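Local coordinates for protein glutathione S-transferase (Bombyx mori, PDB 3AY8) that probably transfers glutathione to electrophilic substrates, working as a homodimeric cytosolic glutathione transferase, at residues T161-Y164 with A165-S169; K188-L191 with L192-G195; D133-S136 with T137-F140. All coordinates share one frame; numbering follows the deposited sequence.

Contact 1. Residues T161-Y164 with A165-S169; sequences TSIY and ASMSS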
loop_
_atom_site.group_PDB
_atom_site.type_symbol
_atom_site.label_atom_id
_atom_site.label_comp_id
_atom_site.label_asym_id
_atom_site.label_seq_id
_atom_site.Cartn_x
_atom_site.Cartn_y
_atom_site.Cartn_z
ATOM N N THR A 161 -13.158 -4.998 -4.895
ATOM C CA THR A 161 -13.860 -3.962 -4.133
ATOM C C THR A 161 -12.962 -2.741 -3.862
ATOM O O THR A 161 -13.400 -1.608 -4.028
ATOM C CB THR A 161 -14.524 -4.508 -2.856
ATOM O OG1 THR A 161 -13.600 -5.326 -2.142
ATOM C CG2 THR A 161 -15.760 -5.365 -3.229
ATOM N N SER A 162 -11.700 -2.976 -3.488
ATOM C CA SER A 162 -10.766 -1.874 -3.228
ATOM C C SER A 162 -10.418 -1.095 -4.501
ATOM O O SER A 162 -10.458 0.139 -4.522
ATOM C CB SER A 162 -9.485 -2.407 -2.569
ATOM O OG SER A 162 -9.741 -2.774 -1.213
ATOM N N ILE A 163 -10.057 -1.820 -5.560
ATOM C CA ILE A 163 -9.670 -1.190 -6.820
ATOM C C ILE A 163 -10.877 -0.499 -7.486
ATOM O O ILE A 163 -10.739 0.567 -8.065
ATOM C CB ILE A 163 -8.933 -2.197 -7.752
ATOM C CG1 ILE A 163 -7.610 -2.632 -7.083
ATOM C CG2 ILE A 163 -8.636 -1.579 -9.108
ATOM C CD1 ILE A 163 -6.792 -3.698 -7.867
ATOM N N TYR A 164 -12.067 -1.080 -7.342
ATOM C CA TYR A 164 -13.292 -0.411 -7.781
ATOM C C TYR A 164 -13.525 0.917 -7.027
ATOM O O TYR A 164 -13.861 1.939 -7.644
ATOM C CB TYR A 164 -14.492 -1.367 -7.694
ATOM C CG TYR A 164 -15.845 -0.741 -7.956
ATOM C CD1 TYR A 164 -16.043 0.125 -9.043
ATOM C CD2 TYR A 164 -16.942 -1.044 -7.135
ATOM C CE1 TYR A 164 -17.280 0.703 -9.287
ATOM C CE2 TYR A 164 -18.196 -0.487 -7.379
ATOM C CZ TYR A 164 -18.352 0.398 -8.457
ATOM O OH TYR A 164 -19.579 0.955 -8.722
ATOM N N ALA A 165 -13.317 0.921 -5.712
ATOM C CA ALA A 165 -13.462 2.156 -4.931
ATOM C C ALA A 165 -12.506 3.241 -5.431
ATOM O O ALA A 165 -12.883 4.419 -5.560
ATOM C CB ALA A 165 -13.248 1.886 -3.432
ATOM N N SER A 166 -11.271 2.835 -5.731
ATOM C CA SER A 166 -10.278 3.755 -6.281
ATOM C C SER A 166 -10.676 4.265 -7.679
ATOM O O SER A 166 -10.757 5.485 -7.907
ATOM C CB SER A 166 -8.908 3.074 -6.333
ATOM O OG SER A 166 -8.385 2.869 -5.026
ATOM N N MET A 167 -10.919 3.329 -8.598
ATOM C CA MET A 167 -11.255 3.656 -9.995
ATOM C C MET A 167 -12.529 4.496 -10.125
ATOM O O MET A 167 -12.583 5.421 -10.923
ATOM C CB MET A 167 -11.403 2.376 -10.839
ATOM C CG MET A 167 -10.092 1.743 -11.242
ATOM S SD MET A 167 -8.965 2.890 -12.059
ATOM C CE MET A 167 -9.940 3.531 -13.441
ATOM N N SER A 168 -13.547 4.176 -9.339
ATOM C CA SER A 168 -14.792 4.963 -9.367
ATOM C C SER A 168 -14.546 6.419 -8.951
ATOM O O SER A 168 -15.204 7.336 -9.459
ATOM C CB SER A 168 -15.886 4.298 -8.519
ATOM O OG SER A 168 -15.521 4.224 -7.151
ATOM N N SER A 169 -13.577 6.629 -8.061
ATOM C CA SER A 169 -13.182 7.964 -7.619
ATOM C C SER A 169 -12.640 8.840 -8.763
ATOM O O SER A 169 -13.122 9.960 -8.972
ATOM C CB SER A 169 -12.136 7.856 -6.506
ATOM O OG SER A 169 -12.606 7.014 -5.466
#
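Thr-161 O takes the N-H of Ala-165, 3.0 Å from its N, in an i to i+4 bond of helix 158-173. Its own OG1 turns back to Ile-158 O. Ser-162 O receives Ser-166 N in the same way, and Ser-166 OG leaves the segment for Asp-103. Ile-163 O has the straightest of these bonds: Met-167 N lies 2.8 Å from it, with 172° at the hydrogen. Beside that bond Ile-163 CG2 meets Met-167 CG at 4.2 Å. Beyond CG the Met-167 chain folds twice and carries SD toward helix 128-147. Tyr-164 O accepts Ser-168 N at 2.8 Å. Ser-168 OG stands 2.9 Å from Tyr-164 O and also near Ala-165 O; Asn-199 hydrogen-bonds to it. Tyr-164 CG, anti to the backbone N (chi1 173°), carries the ring past Ser-168, whose CB lies 3.9 Å from CE1 of Tyr-164. The phenol OH reaches Glu-200. Ala-165 O is gripped by Ser-169 OG at 2.6 Å, in the carbonyl plane, and by Arg-16. The segment is buried in the all-helical C-terminal domain. Helices 90-120, 181-190 and 196-213 pack around it, and helix 13-25 of the thioredoxin-like domain touches Thr-161, Tyr-164 and Ser-168.

Contact 2. Residues K188-L191 with L192-G195; sequences KDCL and LLPG
Leu-192 N and Leu-193 N bond back to the carbonyls of Asp-189 and Cys-190. Leu-192 N donates to Asp-189 O at 3.0 Å. Leu-193 N donates to Cys-190 O, also at 3.0 Å, and closes a type I beta turn from Cys-190 to Leu-193. Both are i to i+3 bonds. Each donor sits well above the carbonyl plane, 54° out at Asp-189 and 62° out at Cys-190, so neither uses a lone pair direction. One water spans the turn and donates to Leu-191 O and to Leu-193 O.

The side-chain contacts follow the same spacing. Leu-193 CD1 lies 4.0 Å from Cys-190 CB, with Cys-190 SG just beyond at 4.1 Å. Leu-193 CG is anti to its own carbonyl carbon (chi1 -66°), which lays the branch back along Cys-190. Replacing Leu-193 by an alanine would probably leave CB and SG of Cys-190 without this methyl cover and open a gap against them. Leu-192 lies alongside Asp-189, both reaching out in one direction. There a methyl rests beside a carboxylate, with Leu-192 CD1 4.1 Å from Asp-189 OD1.

The turn links helix 181-190 to helix 196-213, with Gly-195 as N-cap of the latter. On its buried side Cys-190 and Leu-193 pack on Tyr-164 of helix 158-173, while Trp-85 and Pro-156 from loops also touch Leu-193.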
loop_
_atom_site.group_PDB
_atom_site.type_symbol
_atom_site.label_atom_id
_atom_site.label_comp_id
_atom_site.label_asym_id
_atom_site.label_seq_id
_atom_site.Cartn_x
_atom_site.Cartn_y
_atom_site.Cartn_z
ATOM N N LYS A 188 -18.018 -1.970 -15.703
ATOM C CA LYS A 188 -19.431 -2.351 -15.871
ATOM C C LYS A 188 -19.762 -3.587 -15.040
ATOM O O LYS A 188 -20.828 -3.660 -14.447
ATOM C CB LYS A 188 -19.751 -2.647 -17.334
ATOM C CG LYS A 188 -19.528 -1.497 -18.279
ATOM C CD LYS A 188 -19.689 -2.000 -19.706
ATOM C CE LYS A 188 -19.447 -0.885 -20.718
ATOM N NZ LYS A 188 -19.097 -1.480 -22.036
ATOM N N ASP A 189 -18.855 -4.560 -14.996
ATOM C CA ASP A 189 -19.052 -5.719 -14.117
ATOM C C ASP A 189 -19.083 -5.331 -12.635
ATOM O O ASP A 189 -19.805 -5.948 -11.849
ATOM C CB ASP A 189 -17.994 -6.786 -14.360
ATOM C CG ASP A 189 -18.277 -7.616 -15.602
ATOM O OD1 ASP A 189 -19.457 -7.717 -16.006
ATOM O OD2 ASP A 189 -17.312 -8.147 -16.183
ATOM N N CYS A 190 -18.298 -4.314 -12.258
ATOM C CA CYS A 190 -18.297 -3.815 -10.877
ATOM C C CYS A 190 -19.671 -3.289 -10.418
ATOM O O CYS A 190 -19.973 -3.327 -9.234
ATOM C CB CYS A 190 -17.213 -2.762 -10.664
ATOM S SG CYS A 190 -15.523 -3.439 -10.649
ATOM N N LEU A 191 -20.497 -2.812 -11.352
ATOM C CA LEU A 191 -21.881 -2.380 -11.022
ATOM C C LEU A 191 -22.745 -3.500 -10.459
ATOM O O LEU A 191 -23.738 -3.234 -9.797
ATOM C CB LEU A 191 -22.581 -1.738 -12.227
ATOM C CG LEU A 191 -21.979 -0.414 -12.703
ATOM C CD1 LEU A 191 -22.493 -0.076 -14.114
ATOM C CD2 LEU A 191 -22.282 0.711 -11.718
ATOM N N LEU A 192 -22.354 -4.748 -10.714
ATOM C CA LEU A 192 -23.050 -5.912 -10.171
ATOM C C LEU A 192 -22.636 -6.227 -8.736
ATOM O O LEU A 192 -23.303 -7.013 -8.065
ATOM C CB LEU A 192 -22.767 -7.156 -11.014
ATOM C CG LEU A 192 -22.877 -7.177 -12.536
ATOM C CD1 LEU A 192 -22.161 -8.429 -13.020
ATOM C CD2 LEU A 192 -24.321 -7.184 -13.003
ATOM N N LEU A 193 -21.527 -5.649 -8.271
ATOM C CA LEU A 193 -21.039 -5.921 -6.911
ATOM C C LEU A 193 -22.034 -5.435 -5.856
ATOM O O LEU A 193 -22.683 -4.391 -6.047
ATOM C CB LEU A 193 -19.664 -5.282 -6.654
ATOM C CG LEU A 193 -18.432 -5.768 -7.429
ATOM C CD1 LEU A 193 -17.248 -4.791 -7.234
ATOM C CD2 LEU A 193 -18.032 -7.199 -7.041
ATOM N N PRO A 194 -22.164 -6.183 -4.738
ATOM C CA PRO A 194 -23.025 -5.684 -3.662
ATOM C C PRO A 194 -22.563 -4.290 -3.209
ATOM O O PRO A 194 -21.363 -4.045 -3.054
ATOM C CB PRO A 194 -22.825 -6.719 -2.543
ATOM C CG PRO A 194 -22.411 -7.991 -3.270
ATOM C CD PRO A 194 -21.598 -7.516 -4.437
ATOM N N GLY A 195 -23.514 -3.376 -3.052
ATOM C CA GLY A 195 -23.219 -2.026 -2.593
ATOM C C GLY A 195 -22.553 -1.102 -3.601
ATOM O O GLY A 195 -22.057 -0.044 -3.231
HETATM O O HOH W 1 -24.757 -3.963 -7.586
#

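Contact 3. Residues D133-S136 with T137-F140; sequences DLNS and TLSF
Leu-134 O accepts Leu-138 N at 2.8 Å, the shortest polar bond here, with the donor nearly along the C=O axis. Asn-135 O takes Ser-139 N at 2.9 Å. The bonds on either side of this pair are weak: Thr-137 N to Asp-133 O is 3.3 Å, and Phe-140 N to Ser-136 O is 3.4 Å. The Phe-140 ring also brings its edge to Ser-136 O, with CD2 3.8 Å away. Leu-134 and Leu-138 cross obliquely on the inner side of the helix. With CG anti to the backbone N (chi1 177°), the Leu-134 branch swings along the helix and brings CD1 to 4.1 Å from Leu-138 CD2. The side chain of Asn-135 also crosses that of Leu-138.

The polar ends of Asp-133 and Thr-137, one turn apart, share a partner outside the two segments, Lys-110 of helix 90-120. Lys-110 NZ makes a salt bridge to Asp-133 and a hydrogen bond to Thr-137 OG1. Ile-114 and Ile-170 pack on Leu-134, and Trp-175 touches both leucines. Phe-140 packs on Gln-52 of the second subunit. The arrangement is a regular amphipathic alpha-helix, with leucines four residues apart facing the core of the helical C-terminal domain of the glutathione transferase fold.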
loop_
_atom_site.group_PDB
_atom_site.type_symbol
_atom_site.label_atom_id
_atom_site.label_comp_id
_atom_site.label_asym_id
_atom_site.label_seq_id
_atom_site.Cartn_x
_atom_site.Cartn_y
_atom_site.Cartn_z
ATOM N N ASP A 133 1.595 9.719 -15.013
ATOM C CA ASP A 133 1.936 8.788 -13.937
ATOM C C ASP A 133 0.750 7.867 -13.647
ATOM O O ASP A 133 0.909 6.648 -13.608
ATOM C CB ASP A 133 2.349 9.564 -12.682
ATOM C CG ASP A 133 3.203 8.734 -11.721
ATOM O OD1 ASP A 133 3.712 7.653 -12.112
ATOM O OD2 ASP A 133 3.343 9.166 -10.559
ATOM N N LEU A 134 -0.437 8.452 -13.484
ATOM C CA LEU A 134 -1.636 7.664 -13.263
ATOM C C LEU A 134 -1.938 6.745 -14.457
ATOM O O LEU A 134 -2.252 5.583 -14.272
ATOM C CB LEU A 134 -2.857 8.550 -12.947
ATOM C CG LEU A 134 -4.192 7.801 -12.770
ATOM C CD1 LEU A 134 -4.135 6.698 -11.689
ATOM C CD2 LEU A 134 -5.349 8.769 -12.491
ATOM N N ASN A 135 -1.842 7.280 -15.671
ATOM C CA ASN A 135 -2.097 6.489 -16.876
ATOM C C ASN A 135 -1.175 5.275 -17.022
ATOM O O ASN A 135 -1.609 4.221 -17.472
ATOM C CB ASN A 135 -2.088 7.391 -18.126
ATOM C CG ASN A 135 -3.430 8.095 -18.350
ATOM O OD1 ASN A 135 -3.503 9.161 -18.978
ATOM N ND2 ASN A 135 -4.496 7.501 -17.848
ATOM N N SER A 136 0.080 5.400 -16.581
ATOM C CA SER A 136 0.990 4.260 -16.554
ATOM C C SER A 136 0.505 3.148 -15.594
ATOM O O SER A 136 0.621 1.939 -15.889
ATOM C CB SER A 136 2.398 4.731 -16.167
ATOM O OG SER A 136 3.206 3.622 -15.813
ATOM N N THR A 137 -0.044 3.564 -14.452
ATOM C CA THR A 137 -0.623 2.621 -13.491
ATOM C C THR A 137 -1.921 2.029 -14.028
ATOM O O THR A 137 -2.162 0.827 -13.887
ATOM C CB THR A 137 -0.793 3.277 -12.104
ATOM O OG1 THR A 137 0.511 3.417 -11.531
ATOM C CG2 THR A 137 -1.658 2.400 -11.165
ATOM N N LEU A 138 -2.731 2.854 -14.701
ATOM C CA LEU A 138 -3.934 2.312 -15.359
ATOM C C LEU A 138 -3.608 1.257 -16.411
ATOM O O LEU A 138 -4.345 0.283 -16.583
ATOM C CB LEU A 138 -4.791 3.431 -15.972
ATOM C CG LEU A 138 -5.380 4.452 -14.980
ATOM C CD1 LEU A 138 -6.343 5.397 -15.694
ATOM C CD2 LEU A 138 -6.061 3.744 -13.793
ATOM N N SER A 139 -2.510 1.464 -17.135
ATOM C CA SER A 139 -2.104 0.524 -18.173
ATOM C C SER A 139 -1.799 -0.859 -17.599
ATOM O O SER A 139 -2.157 -1.871 -18.187
ATOM C CB SER A 139 -0.901 1.070 -18.953
ATOM O OG SER A 139 -0.519 0.137 -19.944
ATOM N N PHE A 140 -1.145 -0.877 -16.440
ATOM C CA PHE A 140 -0.858 -2.097 -15.695
ATOM C C PHE A 140 -2.150 -2.784 -15.264
ATOM O O PHE A 140 -2.293 -3.991 -15.428
ATOM C CB PHE A 140 -0.023 -1.768 -14.464
ATOM C CG PHE A 140 1.406 -2.177 -14.569
ATOM C CD1 PHE A 140 1.867 -3.294 -13.880
ATOM C CD2 PHE A 140 2.302 -1.443 -15.343
ATOM C CE1 PHE A 140 3.204 -3.683 -13.964
ATOM C CE2 PHE A 140 3.643 -1.822 -15.438
ATOM C CZ PHE A 140 4.096 -2.938 -14.743
#

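How the contacts relate
Contact 1 lies between the other two and touches both. Tyr-164 joins it to contact 2: its CD1 lies 3.5 Å from Cys-190 CB, and its CD2 lies 3.8 Å from Leu-193 CD1. On the side of contact 3, Met-167 SD packs on Leu-138 CD2 at 3.5 Å. Contacts 2 and 3 do not meet; their nearest atoms are about 12 Å apart and their centres about 22 Å. All three belong to the C-terminal helical domain and follow in the chain in the order 3, 1, 2. The centre of contact 1 lies about 4 Å from the centre of the chain, and contact 3 reaches the second subunit.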